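Chorismatase (Streptomyces hygroscopicus, PDB 4BPS) hydrolyses chorismate to pyruvate and a dihydroxycyclohexadiene carboxylic acid on the biosynthetic route to the immunosuppressants FK506 and FK520. Local coordinates at residues A[169-172]-A[173-177]. Residues are numbered along the deposited sequence; the frame is centred on the assembly and turned at random.
Sequences GGID and PATMP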
loop_
_atom_site.group_PDB
_atom_site.type_symbol
_atom_site.label_atom_id
_atom_site.label_comp_id
_atom_site.label_asym_id
_atom_site.label_seq_id
_atom_site.Cartn_x
_atom_site.Cartn_y
_atom_site.Cartn_z
ATOM N N GLY A 169 20.766 3.691 -0.736
ATOM C CA GLY A 169 20.526 4.251 0.577
ATOM C C GLY A 169 21.105 3.421 1.695
ATOM O O GLY A 169 20.988 3.812 2.858
ATOM N N GLY A 170 21.732 2.284 1.374
ATOM C CA GLY A 170 22.211 1.373 2.410
ATOM C C GLY A 170 21.066 0.818 3.252
ATOM O O GLY A 170 21.198 0.609 4.470
ATOM N N ILE A 171 19.926 0.575 2.611
ATOM C CA ILE A 171 18.720 0.154 3.312
ATOM C C ILE A 171 18.654 -1.381 3.393
ATOM O O ILE A 171 18.767 -2.068 2.372
ATOM C CB ILE A 171 17.452 0.681 2.578
ATOM C CG1 ILE A 171 17.475 2.219 2.414
ATOM C CG2 ILE A 171 16.172 0.227 3.278
ATOM C CD1 ILE A 171 17.331 3.012 3.702
ATOM N N ASP A 172 18.446 -1.901 4.593
ATOM C CA ASP A 172 18.252 -3.327 4.798
ATOM C C ASP A 172 16.866 -3.721 4.272
ATOM O O ASP A 172 15.855 -3.175 4.734
ATOM C CB ASP A 172 18.353 -3.596 6.298
ATOM C CG ASP A 172 18.149 -5.055 6.682
ATOM O OD1 ASP A 172 17.709 -5.883 5.877
ATOM O OD2 ASP A 172 18.438 -5.380 7.850
ATOM N N PRO A 173 16.781 -4.675 3.306
ATOM C CA PRO A 173 15.453 -5.042 2.773
ATOM C C PRO A 173 14.468 -5.498 3.846
ATOM O O PRO A 173 13.272 -5.310 3.662
ATOM C CB PRO A 173 15.775 -6.177 1.778
ATOM C CG PRO A 173 17.104 -6.733 2.253
ATOM C CD PRO A 173 17.853 -5.513 2.749
ATOM N N ALA A 174 14.958 -6.074 4.943
ATOM C CA ALA A 174 14.063 -6.534 6.003
ATOM C C ALA A 174 13.341 -5.371 6.698
ATOM O O ALA A 174 12.345 -5.599 7.397
ATOM C CB ALA A 174 14.834 -7.379 7.016
ATOM N N THR A 175 13.823 -4.141 6.512
ATOM C CA THR A 175 13.164 -2.972 7.120
ATOM C C THR A 175 12.030 -2.420 6.272
ATOM O O THR A 175 11.314 -1.544 6.738
ATOM C CB THR A 175 14.145 -1.835 7.449
ATOM O OG1 THR A 175 14.677 -1.269 6.242
ATOM C CG2 THR A 175 15.262 -2.327 8.384
HETATM N N MSE A 176 11.830 -2.923 5.052
HETATM C CA MSE A 176 10.723 -2.412 4.259
HETATM C C MSE A 176 9.412 -2.941 4.818
HETATM O O MSE A 176 9.255 -4.137 5.052
HETATM C CB MSE A 176 10.849 -2.766 2.781
HETATM C CG MSE A 176 12.099 -2.184 2.083
HETATM SE SE MSE A 176 12.303 -0.248 2.246
HETATM C CE MSE A 176 10.840 0.264 1.144
ATOM N N PRO A 177 8.427 -2.053 4.987
ATOM C CA PRO A 177 7.190 -2.446 5.673
ATOM C C PRO A 177 6.161 -3.012 4.697
ATOM O O PRO A 177 6.464 -3.349 3.544
ATOM C CB PRO A 177 6.692 -1.121 6.267
ATOM C CG PRO A 177 7.139 -0.119 5.232
ATOM C CD PRO A 177 8.522 -0.591 4.835
#
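Pro173 sets its ring beside the Asp172 carboxylate, CG 3.8 Å from Asp172 OD1; a ring that fixes phi near the helical value and a nitrogen without hydrogen suit the first residue of the 3-10 segment. Ala174 brings the first N-H in need of an acceptor: its N reaches Asp172 OD1 at 2.9 Å, coming from above the carboxylate plane. Asp172 turns CG anti to its own N (chi1 179°), which carries the carboxylate forward over the turn, and the small Ala174 CB fits beside OD1 at 3.4 Å. Thr175 grips Asp172 O twice, through its N at 2.9 Å from above the carbonyl plane and through OG1 at 2.7 Å within that plane. Its CG2 lies against Asp172 CB, while OG1 also meets Ile171 CG2. A valine in place of Thr175 would probably cost Asp172 O its in-plane hydroxyl bond, leaving the Thr175 N bond to hold this turn. Met176, a buried selenomethionine bent at chi2 and chi3, crosses Ile171 at about a right angle, SE 4.0 Å from Ile171 CG2; its side chain lies about 5 Å from that of substrate-binding Arg162. Asp172 thus heads an Asx-Pro turn, an Asx turn laid over a type I beta turn, linking helix 154-169 to strand 178-184 in this YjgF-like fold.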